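Long-range contacts in intergenic-region protein (Escherichia coli CFT073, PDB 2WJ9), which probably protects incoming DNA by inhibiting host restriction enzymes, as expected of an ArdB-type antirestriction protein: residues E54-F59 against I92-T97; L46-V51 against Y96-G101; Q62-I67 against Y154-H159; P75-W80 against I137-M142. One frame throughout, in Å; residues are numbered along the deposited sequence.

Interaction 1 (E54-F59 against I92-T97); sequences EQRISF and IWNLYT
F59 and L95 meet where the loop after strand 48-50 turns into helix 59-64 and comes down on strand 93-98, the middle strand of a three-stranded antiparallel sheet. The phenylalanine lays one face of its ring on the leucine. L95 CB stands over the ring centre, 4.1 Å from the F59 centroid and only 6° off its normal, a CH-pi contact. Further out, the leucine branch CD1 reaches the inner end of the ring, 3.6 Å from F59 CG; the two side chains cross obliquely, and CB and CD1 both touch the phenylalanine. F59 CG, anti to the backbone N (chi1 177°), is directed to the strand. The ring edge meets the strand backbone, F59 CE1 lying 3.6 Å from Y96 O. V51, just past strand 48-50, and A103 of strand 103-107 also touch F59.

R56 approaches the same leucine at about a right angle. Its chain bends at chi3 (71°), which places NE; one guanidinium face lies over L95 CG, which sits toward the rim of the group, 3.8 Å from R56 NH2. L95 is thus covered by an aromatic face and by a guanidinium face. The edge of the guanidinium is turned to the strand backbone, where W93 O lies near its plane, 3.5 Å from R56 NH1.

Interaction 2 (L46-V51 against Y96-G101); sequences LVATIV and YTLNNG
T49 and T97 face each other as a hydrogen-bonded pair and exchange both backbone bonds. T49 N gives to T97 O at 2.9 Å, and T97 N gives to T49 O at 3.0 Å. On either side, A48 with L98 and I50 with Y96 are non-hydrogen-bonded pairs, where CA-H groups approach carbonyl oxygens, as A48 CA does T97 O at 3.3 Å. The hydroxyl of T97 is also engaged: OG1 lies between the backbone N and the carbonyl carbon (chi1 62°), 2.7 Å from a water that donates to I50 O and so joins the two strands.

Beyond L98 a side chain takes over. N99 OD1 accepts from V47 N at 3.0 Å, the donor standing well above the amide plane, while N99 N returns a weak bond to V47 O. N99 ND2 is hydrogen-bonded to Q45 O. N100 is held by G102 N at OD1 and by R162 O at ND2, and its CB packs on L46 CD2.

Away from these polar atoms, I50 CB rests 3.7 Å from Y96 CE1, and A48 CB meets L98 CD2 on the same face of the sheet. This is an edge strand paired antiparallel with the central strand of a three-stranded sheet, the central strand leaving through a type I turn, L98 to G101, of the connection to strand 103-107.

Interaction 3 (Q62-I67 against Y154-H159); sequences QHFGLI and YAMTVH
The rings of F64 and H159 lie face to face as an offset stack, their centroids 3.9 Å apart and their planes inclined by 15°. F64 CE1 sits over the centre of the imidazole, 3.3 Å from H159 CD2, whereas H159 NE2 lies toward the rim of the phenyl face. At the edges, M156 CE comes in near the plane of the F64 ring, 4.0 Å from F64 CE1, and the carbonyl oxygen H63 O lies in the plane of the imidazole, with I67 CD1 also near that plane. H159 NE2 donates to H63 O at 2.8 Å along a nearly straight line (170°), although seen from the acceptor it stands above the carbonyl plane. One imidazole is therefore fixed twice, by the bond at its edge and by the phenyl on its face, and the bond implies a proton on NE2.

The contact ties helix 59-64 and the type I turn F64 to I67 to the first turns of helix 154-168. That turn brings I67 onto the second helix. Crossing M156 at about a right angle, I67 places CD1 3.7 Å from M156 CA, while its CG1 meets A155 CB. M156 is bent at chi2 (79°) and chi3, and the curled chain carries CE to 3.9 Å from I67 CD1 as well as to the F64 edge. A155 and L66 also pack on Y154 of the second subunit.

Interaction 4 (P75-W80 against I137-M142); sequences PRVFGW and IAACLM. With SO4 (sulfate ion), chain H.
Helices 73-84 and 132-151 cross steeply here, the axes of their segments 75-80 and 137-142 passing 8.4 Å apart at 116°. V77 and W80, about one turn apart, come nearest to C140 and A139; the small side chain of A139, its CB directed at helix 73-84, suits the close approach. V77 CG1, anti to the backbone N (chi1 175°), meets A139 CB at 4.0 Å and C140 SG at 3.9 Å. It is an interhelical core contact, and C140 also touches F104 and M105 of strand 103-107. Further along, M142 crosses W80 at about a right angle. M142 CB lies over the indole face, 4.1 Å from the centroid of the five-membered ring. In the conformer described, one of two deposited, CE lies 3.9 Å from W80 CZ3 and the sulfur makes a longer, oblique Met-aromatic contact. R83 adds a cation-pi contact to the same indole. R76, which also touches T143 and R150 of helix 132-151, donates from NH1 to O3 of a sulfate ion at 3.1 Å, the anion, probably from the crystallisation liquor, also being bound by R83 NH2.

Interactions 1 and 2 share strand 93-98: in the first a loop and a helix start cover L95, in the second an edge strand pairs with the same strand by backbone bonds. They join directly, V51 N lying 2.8 Å from L95 O in a probable hydrogen bond. Both are partly buried, whereas interactions 3 and 4 are buried contacts. Interaction 3 adds one imidazole-to-carbonyl bond to aromatic stacking, near the second subunit; interaction 4 has no hydrogen bond between its helical segments and relies on apolar, CH-pi and Met-aromatic contacts. T97 CG2 touches H63 NE2, linking interactions 1 and 2 to 3, and W93 against F78 links 1 to 4.

Interaction 1 (E54-F59 against I92-T97)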
loop_
_atom_site.group_PDB
_atom_site.type_symbol
_atom_site.label_atom_id
_atom_site.label_comp_id
_atom_site.label_asym_id
_atom_site.label_seq_id
_atom_site.Cartn_x
_atom_site.Cartn_y
_atom_site.Cartn_z
ATOM N N GLU B 54 -20.585 20.236 1.490
ATOM C CA GLU B 54 -19.829 21.456 1.184
ATOM C C GLU B 54 -18.576 21.174 0.346
ATOM O O GLU B 54 -18.262 21.921 -0.586
ATOM C CB GLU B 54 -19.390 22.142 2.490
ATOM C CG GLU B 54 -20.512 22.446 3.488
ATOM C CD GLU B 54 -20.033 22.469 4.943
ATOM O OE1 GLU B 54 -19.435 21.468 5.396
ATOM O OE2 GLU B 54 -20.278 23.484 5.638
ATOM N N GLN B 55 -17.871 20.096 0.691
ATOM C CA GLN B 55 -16.570 19.763 0.092
ATOM C C GLN B 55 -16.639 18.709 -1.009
ATOM O O GLN B 55 -15.603 18.323 -1.554
ATOM C CB GLN B 55 -15.613 19.263 1.173
ATOM C CG GLN B 55 -15.417 20.221 2.329
ATOM C CD GLN B 55 -14.547 19.636 3.428
ATOM O OE1 GLN B 55 -14.111 18.484 3.350
ATOM N NE2 GLN B 55 -14.291 20.427 4.462
ATOM N N ARG B 56 -17.842 18.243 -1.334
ATOM C CA ARG B 56 -18.003 17.178 -2.329
ATOM C C ARG B 56 -17.339 17.511 -3.654
ATOM O O ARG B 56 -16.610 16.696 -4.219
ATOM C CB ARG B 56 -19.481 16.897 -2.595
ATOM C CG ARG B 56 -20.134 15.974 -1.602
ATOM C CD ARG B 56 -21.456 15.421 -2.143
ATOM N NE ARG B 56 -21.243 14.460 -3.227
ATOM C CZ ARG B 56 -21.572 13.168 -3.200
ATOM N NH1 ARG B 56 -22.168 12.629 -2.140
ATOM N NH2 ARG B 56 -21.316 12.403 -4.264
ATOM N N ILE B 57 -17.596 18.714 -4.152
ATOM C CA ILE B 57 -17.153 19.078 -5.492
ATOM C C ILE B 57 -15.622 19.143 -5.634
ATOM O O ILE B 57 -15.095 18.946 -6.732
ATOM C CB ILE B 57 -17.813 20.393 -5.971
ATOM C CG1 ILE B 57 -17.551 20.612 -7.468
ATOM C CG2 ILE B 57 -17.338 21.574 -5.126
ATOM C CD1 ILE B 57 -17.792 19.379 -8.329
ATOM N N SER B 58 -14.919 19.378 -4.529
ATOM C CA SER B 58 -13.444 19.431 -4.530
ATOM C C SER B 58 -12.741 18.073 -4.334
ATOM O O SER B 58 -11.519 17.976 -4.469
ATOM C CB SER B 58 -12.973 20.413 -3.457
ATOM O OG SER B 58 -13.404 21.727 -3.761
ATOM N N PHE B 59 -13.515 17.031 -4.046
ATOM C CA PHE B 59 -12.976 15.712 -3.662
ATOM C C PHE B 59 -11.969 15.121 -4.653
ATOM O O PHE B 59 -10.854 14.764 -4.268
ATOM C CB PHE B 59 -14.149 14.741 -3.436
ATOM C CG PHE B 59 -13.742 13.331 -3.102
ATOM C CD1 PHE B 59 -13.382 12.976 -1.805
ATOM C CD2 PHE B 59 -13.752 12.343 -4.081
ATOM C CE1 PHE B 59 -13.024 11.666 -1.495
ATOM C CE2 PHE B 59 -13.400 11.035 -3.783
ATOM C CZ PHE B 59 -13.038 10.686 -2.499
ATOM N N ILE B 92 -27.642 5.218 -3.370
ATOM C CA ILE B 92 -27.201 6.614 -3.335
ATOM C C ILE B 92 -25.744 6.602 -2.883
ATOM O O ILE B 92 -25.444 6.104 -1.806
ATOM C CB ILE B 92 -28.047 7.446 -2.326
ATOM C CG1 ILE B 92 -29.544 7.372 -2.660
ATOM C CG2 ILE B 92 -27.587 8.905 -2.288
ATOM C CD1 ILE B 92 -29.913 7.958 -4.003
ATOM N N TRP B 93 -24.848 7.142 -3.709
ATOM C CA TRP B 93 -23.402 7.015 -3.492
ATOM C C TRP B 93 -22.787 8.242 -2.809
ATOM O O TRP B 93 -23.026 9.384 -3.215
ATOM C CB TRP B 93 -22.702 6.720 -4.821
ATOM C CG TRP B 93 -23.016 5.345 -5.309
ATOM C CD1 TRP B 93 -24.253 4.863 -5.647
ATOM C CD2 TRP B 93 -22.098 4.254 -5.486
ATOM N NE1 TRP B 93 -24.157 3.547 -6.022
ATOM C CE2 TRP B 93 -22.849 3.151 -5.944
ATOM C CE3 TRP B 93 -20.714 4.105 -5.313
ATOM C CZ2 TRP B 93 -22.267 1.911 -6.221
ATOM C CZ3 TRP B 93 -20.132 2.871 -5.601
ATOM C CH2 TRP B 93 -20.912 1.791 -6.050
ATOM N N ASN B 94 -22.004 7.983 -1.766
ATOM C CA ASN B 94 -21.311 9.028 -1.005
ATOM C C ASN B 94 -19.797 8.952 -1.208
ATOM O O ASN B 94 -19.267 7.940 -1.677
ATOM C CB ASN B 94 -21.603 8.887 0.491
ATOM C CG ASN B 94 -23.086 8.890 0.811
ATOM O OD1 ASN B 94 -23.566 8.046 1.573
ATOM N ND2 ASN B 94 -23.814 9.844 0.251
ATOM N N LEU B 95 -19.113 10.032 -0.835
ATOM C CA LEU B 95 -17.660 10.106 -0.903
ATOM C C LEU B 95 -17.065 10.020 0.503
ATOM O O LEU B 95 -17.615 10.583 1.452
ATOM C CB LEU B 95 -17.220 11.391 -1.611
ATOM C CG LEU B 95 -17.862 11.682 -2.976
ATOM C CD1 LEU B 95 -17.286 12.955 -3.604
ATOM C CD2 LEU B 95 -17.715 10.494 -3.941
ATOM N N TYR B 96 -15.943 9.303 0.617
ATOM C CA TYR B 96 -15.290 9.018 1.906
ATOM C C TYR B 96 -13.764 9.221 1.861
ATOM O O TYR B 96 -13.112 8.925 0.860
ATOM C CB TYR B 96 -15.581 7.572 2.346
ATOM C CG TYR B 96 -17.043 7.300 2.608
ATOM C CD1 TYR B 96 -17.608 7.566 3.852
ATOM C CD2 TYR B 96 -17.865 6.789 1.610
ATOM C CE1 TYR B 96 -18.955 7.327 4.094
ATOM C CE2 TYR B 96 -19.211 6.534 1.843
ATOM C CZ TYR B 96 -19.757 6.815 3.085
ATOM O OH TYR B 96 -21.104 6.579 3.315
ATOM N N THR B 97 -13.213 9.708 2.972
ATOM C CA THR B 97 -11.763 9.751 3.207
ATOM C C THR B 97 -11.353 8.720 4.269
ATOM O O THR B 97 -12.162 8.362 5.129
ATOM C CB THR B 97 -11.280 11.169 3.642
ATOM O OG1 THR B 97 -11.891 11.568 4.883
ATOM C CG2 THR B 97 -11.600 12.198 2.555
#

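Interaction 2 (L46-V51 against Y96-G101)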
loop_
_atom_site.group_PDB
_atom_site.type_symbol
_atom_site.label_atom_id
_atom_site.label_comp_id
_atom_site.label_asym_id
_atom_site.label_seq_id
_atom_site.Cartn_x
_atom_site.Cartn_y
_atom_site.Cartn_z
ATOM N N LEU B 46 -8.018 1.604 10.954
ATOM C CA LEU B 46 -8.439 2.434 9.826
ATOM C C LEU B 46 -9.930 2.786 9.935
ATOM O O LEU B 46 -10.762 1.959 10.348
ATOM C CB LEU B 46 -8.101 1.747 8.497
ATOM C CG LEU B 46 -6.607 1.449 8.305
ATOM C CD1 LEU B 46 -6.361 0.624 7.047
ATOM C CD2 LEU B 46 -5.749 2.728 8.270
ATOM N N VAL B 47 -10.253 4.029 9.582
ATOM C CA VAL B 47 -11.603 4.568 9.726
ATOM C C VAL B 47 -11.943 5.417 8.501
ATOM O O VAL B 47 -11.120 6.225 8.063
ATOM C CB VAL B 47 -11.733 5.431 10.999
ATOM C CG1 VAL B 47 -13.095 6.122 11.059
ATOM C CG2 VAL B 47 -11.502 4.577 12.247
ATOM N N ALA B 48 -13.143 5.201 7.954
ATOM C CA ALA B 48 -13.679 5.997 6.845
ATOM C C ALA B 48 -14.603 7.096 7.381
ATOM O O ALA B 48 -15.423 6.851 8.276
ATOM C CB ALA B 48 -14.443 5.107 5.887
ATOM N N THR B 49 -14.476 8.305 6.839
ATOM C CA THR B 49 -15.302 9.447 7.273
ATOM C C THR B 49 -15.962 10.081 6.046
ATOM O O THR B 49 -15.298 10.317 5.032
ATOM C CB THR B 49 -14.463 10.506 8.020
ATOM O OG1 THR B 49 -13.897 9.930 9.203
ATOM C CG2 THR B 49 -15.319 11.707 8.404
ATOM N N ILE B 50 -17.267 10.320 6.126
ATOM C CA ILE B 50 -18.010 10.861 4.983
ATOM C C ILE B 50 -17.510 12.278 4.667
ATOM O O ILE B 50 -17.107 13.026 5.573
ATOM C CB ILE B 50 -19.548 10.814 5.207
ATOM C CG1 ILE B 50 -20.294 11.069 3.897
ATOM C CG2 ILE B 50 -19.986 11.803 6.276
ATOM C CD1 ILE B 50 -21.786 10.737 3.976
ATOM N N VAL B 51 -17.484 12.613 3.378
ATOM C CA VAL B 51 -17.100 13.948 2.923
ATOM C C VAL B 51 -18.329 14.866 3.026
ATOM O O VAL B 51 -19.387 14.530 2.512
ATOM C CB VAL B 51 -16.572 13.921 1.465
ATOM C CG1 VAL B 51 -16.230 15.332 0.985
ATOM C CG2 VAL B 51 -15.350 12.997 1.347
ATOM N N TYR B 96 -15.943 9.303 0.617
ATOM C CA TYR B 96 -15.290 9.018 1.906
ATOM C C TYR B 96 -13.764 9.221 1.861
ATOM O O TYR B 96 -13.112 8.925 0.860
ATOM C CB TYR B 96 -15.581 7.572 2.346
ATOM C CG TYR B 96 -17.043 7.300 2.608
ATOM C CD1 TYR B 96 -17.608 7.566 3.852
ATOM C CD2 TYR B 96 -17.865 6.789 1.610
ATOM C CE1 TYR B 96 -18.955 7.327 4.094
ATOM C CE2 TYR B 96 -19.211 6.534 1.843
ATOM C CZ TYR B 96 -19.757 6.815 3.085
ATOM O OH TYR B 96 -21.104 6.579 3.315
ATOM N N THR B 97 -13.213 9.708 2.972
ATOM C CA THR B 97 -11.763 9.751 3.207
ATOM C C THR B 97 -11.353 8.720 4.269
ATOM O O THR B 97 -12.162 8.362 5.129
ATOM C CB THR B 97 -11.280 11.169 3.642
ATOM O OG1 THR B 97 -11.891 11.568 4.883
ATOM C CG2 THR B 97 -11.600 12.198 2.555
ATOM N N LEU B 98 -10.102 8.256 4.187
ATOM C CA LEU B 98 -9.534 7.290 5.139
ATOM C C LEU B 98 -8.411 7.985 5.928
ATOM O O LEU B 98 -7.747 8.871 5.399
ATOM C CB LEU B 98 -8.999 6.044 4.399
ATOM C CG LEU B 98 -10.018 5.035 3.812
ATOM C CD1 LEU B 98 -9.365 4.163 2.755
ATOM C CD2 LEU B 98 -10.663 4.175 4.898
ATOM N N ASN B 99 -8.194 7.569 7.172
ATOM C CA ASN B 99 -7.156 8.186 8.035
ATOM C C ASN B 99 -5.711 7.733 7.742
ATOM O O ASN B 99 -4.773 8.094 8.488
ATOM C CB ASN B 99 -7.496 7.992 9.519
ATOM C CG ASN B 99 -7.599 6.528 9.922
ATOM O OD1 ASN B 99 -7.811 5.657 9.084
ATOM N ND2 ASN B 99 -7.463 6.255 11.214
ATOM N N ASN B 100 -5.537 6.922 6.695
ATOM C CA ASN B 100 -4.210 6.614 6.149
ATOM C C ASN B 100 -3.896 7.394 4.859
ATOM O O ASN B 100 -2.880 7.143 4.216
ATOM C CB ASN B 100 -4.046 5.111 5.920
ATOM C CG ASN B 100 -5.003 4.560 4.862
ATOM O OD1 ASN B 100 -5.879 5.274 4.352
ATOM N ND2 ASN B 100 -4.829 3.282 4.527
ATOM N N GLY B 101 -4.770 8.335 4.504
ATOM C CA GLY B 101 -4.651 9.136 3.280
ATOM C C GLY B 101 -5.450 8.625 2.087
ATOM O O GLY B 101 -5.480 9.260 1.038
HETATM O O HOH W 1 -13.980 13.257 5.203
#

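Interaction 3 (Q62-I67 against Y154-H159)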
loop_
_atom_site.group_PDB
_atom_site.type_symbol
_atom_site.label_atom_id
_atom_site.label_comp_id
_atom_site.label_asym_id
_atom_site.label_seq_id
_atom_site.Cartn_x
_atom_site.Cartn_y
_atom_site.Cartn_z
ATOM N N GLN B 62 -8.732 17.271 -5.297
ATOM C CA GLN B 62 -8.011 17.384 -4.021
ATOM C C GLN B 62 -7.215 16.115 -3.688
ATOM O O GLN B 62 -6.058 16.205 -3.259
ATOM C CB GLN B 62 -8.978 17.736 -2.879
ATOM C CG GLN B 62 -8.364 17.781 -1.484
ATOM C CD GLN B 62 -9.294 18.418 -0.444
ATOM O OE1 GLN B 62 -10.050 19.343 -0.753
ATOM N NE2 GLN B 62 -9.247 17.912 0.787
ATOM N N HIS B 63 -7.831 14.948 -3.906
ATOM C CA HIS B 63 -7.222 13.654 -3.532
ATOM C C HIS B 63 -6.579 12.877 -4.692
ATOM O O HIS B 63 -5.746 11.999 -4.452
ATOM C CB HIS B 63 -8.248 12.761 -2.817
ATOM C CG HIS B 63 -8.728 13.318 -1.509
ATOM N ND1 HIS B 63 -8.045 13.130 -0.325
ATOM C CD2 HIS B 63 -9.811 14.070 -1.202
ATOM C CE1 HIS B 63 -8.692 13.738 0.654
ATOM N NE2 HIS B 63 -9.766 14.318 0.149
ATOM N N PHE B 64 -6.951 13.207 -5.926
ATOM C CA PHE B 64 -6.533 12.421 -7.105
ATOM C C PHE B 64 -5.930 13.277 -8.240
ATOM O O PHE B 64 -5.566 12.738 -9.285
ATOM C CB PHE B 64 -7.718 11.594 -7.655
ATOM C CG PHE B 64 -8.275 10.575 -6.681
ATOM C CD1 PHE B 64 -7.881 9.240 -6.741
ATOM C CD2 PHE B 64 -9.200 10.952 -5.710
ATOM C CE1 PHE B 64 -8.398 8.297 -5.852
ATOM C CE2 PHE B 64 -9.714 10.021 -4.812
ATOM C CZ PHE B 64 -9.321 8.696 -4.881
ATOM N N GLY B 65 -5.783 14.585 -8.028
ATOM C CA GLY B 65 -5.418 15.516 -9.111
ATOM C C GLY B 65 -4.043 15.356 -9.767
ATOM O O GLY B 65 -3.766 15.989 -10.791
ATOM N N LEU B 66 -3.170 14.545 -9.177
ATOM C CA LEU B 66 -1.852 14.259 -9.754
ATOM C C LEU B 66 -1.889 13.105 -10.760
ATOM O O LEU B 66 -0.903 12.865 -11.459
ATOM C CB LEU B 66 -0.833 13.937 -8.652
ATOM C CG LEU B 66 -0.499 15.055 -7.658
ATOM C CD1 LEU B 66 0.406 14.511 -6.545
ATOM C CD2 LEU B 66 0.137 16.241 -8.351
ATOM N N ILE B 67 -3.027 12.416 -10.847
ATOM C CA ILE B 67 -3.150 11.186 -11.628
ATOM C C ILE B 67 -3.792 11.477 -12.983
ATOM O O ILE B 67 -4.826 12.136 -13.043
ATOM C CB ILE B 67 -4.006 10.132 -10.866
ATOM C CG1 ILE B 67 -3.343 9.768 -9.521
ATOM C CG2 ILE B 67 -4.243 8.879 -11.741
ATOM C CD1 ILE B 67 -4.292 9.092 -8.515
ATOM N N TYR B 154 2.417 6.254 -9.778
ATOM C CA TYR B 154 2.538 5.679 -8.433
ATOM C C TYR B 154 1.535 6.267 -7.431
ATOM O O TYR B 154 1.184 5.620 -6.448
ATOM C CB TYR B 154 3.973 5.816 -7.900
ATOM C CG TYR B 154 4.970 4.892 -8.569
ATOM C CD1 TYR B 154 5.159 3.588 -8.114
ATOM C CD2 TYR B 154 5.729 5.322 -9.653
ATOM C CE1 TYR B 154 6.071 2.732 -8.726
ATOM C CE2 TYR B 154 6.651 4.470 -10.271
ATOM C CZ TYR B 154 6.813 3.177 -9.804
ATOM O OH TYR B 154 7.733 2.335 -10.412
ATOM N N ALA B 155 1.070 7.484 -7.674
ATOM C CA ALA B 155 0.004 8.057 -6.840
ATOM C C ALA B 155 -1.280 7.205 -6.891
ATOM O O ALA B 155 -1.980 7.084 -5.892
ATOM C CB ALA B 155 -0.290 9.501 -7.244
ATOM N N MET B 156 -1.575 6.601 -8.044
ATOM C CA MET B 156 -2.760 5.730 -8.177
ATOM C C MET B 156 -2.522 4.416 -7.420
ATOM O O MET B 156 -3.424 3.920 -6.719
ATOM C CB MET B 156 -3.096 5.469 -9.653
ATOM C CG MET B 156 -4.407 4.707 -9.897
ATOM S SD MET B 156 -5.966 5.615 -9.791
ATOM C CE MET B 156 -6.254 5.722 -8.020
ATOM N N THR B 157 -1.311 3.873 -7.566
ATOM C CA THR B 157 -0.859 2.688 -6.810
ATOM C C THR B 157 -1.028 2.880 -5.294
ATOM O O THR B 157 -1.509 1.988 -4.582
ATOM C CB THR B 157 0.632 2.336 -7.110
ATOM O OG1 THR B 157 0.938 2.538 -8.499
ATOM C CG2 THR B 157 0.957 0.887 -6.721
ATOM N N VAL B 158 -0.629 4.046 -4.788
ATOM C CA VAL B 158 -0.784 4.317 -3.367
ATOM C C VAL B 158 -2.256 4.329 -2.911
ATOM O O VAL B 158 -2.572 3.754 -1.871
ATOM C CB VAL B 158 -0.052 5.605 -2.967
ATOM C CG1 VAL B 158 -0.447 6.042 -1.556
ATOM C CG2 VAL B 158 1.466 5.408 -3.106
ATOM N N HIS B 159 -3.143 4.946 -3.691
ATOM C CA HIS B 159 -4.590 4.851 -3.435
ATOM C C HIS B 159 -5.067 3.385 -3.370
ATOM O O HIS B 159 -5.861 3.021 -2.496
ATOM C CB HIS B 159 -5.402 5.651 -4.469
ATOM C CG HIS B 159 -5.643 7.078 -4.075
ATOM N ND1 HIS B 159 -6.335 7.428 -2.935
ATOM C CD2 HIS B 159 -5.286 8.243 -4.669
ATOM C CE1 HIS B 159 -6.377 8.746 -2.832
ATOM N NE2 HIS B 159 -5.754 9.267 -3.875
#

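Interaction 4 (P75-W80 against I137-M142)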
loop_
_atom_site.group_PDB
_atom_site.type_symbol
_atom_site.label_atom_id
_atom_site.label_comp_id
_atom_site.label_asym_id
_atom_site.label_seq_id
_atom_site.Cartn_x
_atom_site.Cartn_y
_atom_site.Cartn_z
ATOM N N PRO B 75 -16.899 7.987 -13.147
ATOM C CA PRO B 75 -17.468 7.139 -14.208
ATOM C C PRO B 75 -16.890 5.713 -14.310
ATOM O O PRO B 75 -17.636 4.762 -14.604
ATOM C CB PRO B 75 -17.144 7.922 -15.484
ATOM C CG PRO B 75 -17.089 9.314 -15.054
ATOM C CD PRO B 75 -16.565 9.330 -13.658
ATOM N N ARG B 76 -15.587 5.557 -14.108
ATOM C CA ARG B 76 -14.962 4.224 -14.180
ATOM C C ARG B 76 -15.425 3.294 -13.041
ATOM O O ARG B 76 -15.627 2.095 -13.259
ATOM C CB ARG B 76 -13.431 4.321 -14.220
ATOM C CG ARG B 76 -12.890 4.804 -15.562
ATOM C CD ARG B 76 -11.370 4.964 -15.556
ATOM N NE ARG B 76 -10.915 5.839 -16.627
ATOM C CZ ARG B 76 -10.864 5.517 -17.914
ATOM N NH1 ARG B 76 -11.261 4.319 -18.344
ATOM N NH2 ARG B 76 -10.429 6.416 -18.788
ATOM N N VAL B 77 -15.583 3.850 -11.836
ATOM C CA VAL B 77 -16.110 3.083 -10.690
ATOM C C VAL B 77 -17.530 2.582 -10.991
ATOM O O VAL B 77 -17.839 1.402 -10.800
ATOM C CB VAL B 77 -16.125 3.904 -9.380
ATOM C CG1 VAL B 77 -16.796 3.111 -8.262
ATOM C CG2 VAL B 77 -14.689 4.295 -8.957
ATOM N N PHE B 78 -18.392 3.474 -11.474
ATOM C CA PHE B 78 -19.759 3.082 -11.853
ATOM C C PHE B 78 -19.739 2.026 -12.969
ATOM O O PHE B 78 -20.575 1.120 -12.985
ATOM C CB PHE B 78 -20.599 4.301 -12.270
ATOM C CG PHE B 78 -21.036 5.183 -11.113
ATOM C CD1 PHE B 78 -21.623 4.634 -9.975
ATOM C CD2 PHE B 78 -20.911 6.567 -11.186
ATOM C CE1 PHE B 78 -22.049 5.452 -8.919
ATOM C CE2 PHE B 78 -21.333 7.390 -10.137
ATOM C CZ PHE B 78 -21.892 6.836 -9.002
ATOM N N GLY B 79 -18.783 2.146 -13.889
ATOM C CA GLY B 79 -18.592 1.155 -14.953
ATOM C C GLY B 79 -18.273 -0.216 -14.385
ATOM O O GLY B 79 -18.885 -1.204 -14.770
ATOM N N TRP B 80 -17.314 -0.282 -13.464
ATOM C CA TRP B 80 -17.001 -1.557 -12.799
ATOM C C TRP B 80 -18.212 -2.105 -12.024
ATOM O O TRP B 80 -18.484 -3.303 -12.061
ATOM C CB TRP B 80 -15.768 -1.445 -11.891
ATOM C CG TRP B 80 -14.476 -1.548 -12.644
ATOM C CD1 TRP B 80 -13.608 -0.539 -12.925
ATOM C CD2 TRP B 80 -13.928 -2.729 -13.252
ATOM N NE1 TRP B 80 -12.540 -1.017 -13.651
ATOM C CE2 TRP B 80 -12.713 -2.356 -13.868
ATOM C CE3 TRP B 80 -14.336 -4.065 -13.315
ATOM C CZ2 TRP B 80 -11.901 -3.273 -14.543
ATOM C CZ3 TRP B 80 -13.533 -4.980 -14.008
ATOM C CH2 TRP B 80 -12.329 -4.576 -14.603
ATOM N N ILE B 137 -16.588 -0.584 -2.175
ATOM C CA ILE B 137 -15.157 -0.763 -1.891
ATOM C C ILE B 137 -14.513 -1.645 -2.978
ATOM O O ILE B 137 -13.477 -1.290 -3.548
ATOM C CB ILE B 137 -14.928 -1.342 -0.476
ATOM C CG1 ILE B 137 -15.332 -0.308 0.596
ATOM C CG2 ILE B 137 -13.481 -1.764 -0.308
ATOM C CD1 ILE B 137 -15.383 -0.862 2.016
ATOM N N ALA B 138 -15.173 -2.757 -3.297
ATOM C CA ALA B 138 -14.729 -3.683 -4.347
ATOM C C ALA B 138 -14.599 -3.013 -5.718
ATOM O O ALA B 138 -13.572 -3.175 -6.395
ATOM C CB ALA B 138 -15.672 -4.882 -4.428
ATOM N N ALA B 139 -15.612 -2.252 -6.125
ATOM C CA ALA B 139 -15.556 -1.529 -7.401
ATOM C C ALA B 139 -14.394 -0.517 -7.459
ATOM O O ALA B 139 -13.724 -0.376 -8.493
ATOM C CB ALA B 139 -16.881 -0.844 -7.692
ATOM N N CYS B 140 -14.170 0.199 -6.363
ATOM C CA CYS B 140 -13.056 1.149 -6.298
ATOM C C CYS B 140 -11.676 0.467 -6.364
ATOM O O CYS B 140 -10.755 0.964 -7.029
ATOM C CB CYS B 140 -13.168 2.025 -5.043
ATOM S SG CYS B 140 -14.571 3.200 -5.043
ATOM N N LEU B 141 -11.523 -0.655 -5.672
ATOM C CA LEU B 141 -10.271 -1.422 -5.758
ATOM C C LEU B 141 -9.925 -1.821 -7.193
ATOM O O LEU B 141 -8.783 -1.661 -7.624
ATOM C CB LEU B 141 -10.311 -2.654 -4.851
ATOM C CG LEU B 141 -10.248 -2.341 -3.351
ATOM C CD1 LEU B 141 -10.602 -3.576 -2.513
ATOM C CD2 LEU B 141 -8.851 -1.774 -2.961
ATOM N N MET B 142 -10.908 -2.352 -7.918
ATOM C CA MET B 142 -10.725 -2.767 -9.314
ATOM C C MET B 142 -10.355 -1.570 -10.187
ATOM O O MET B 142 -9.470 -1.655 -11.051
ATOM C CB MET B 142 -12.015 -3.404 -9.846
ATOM C CG MET B 142 -12.440 -4.668 -9.116
ATOM S SD MET B 142 -11.267 -6.020 -9.325
ATOM C CE MET B 142 -11.620 -6.577 -10.993
HETATM S S SO4 H . -12.383 0.831 -18.148
HETATM O O1 SO4 H . -12.060 -0.471 -17.560
HETATM O O2 SO4 H . -13.704 0.769 -18.769
HETATM O O3 SO4 H . -12.346 1.788 -17.027
HETATM O O4 SO4 H . -11.398 1.150 -19.192
#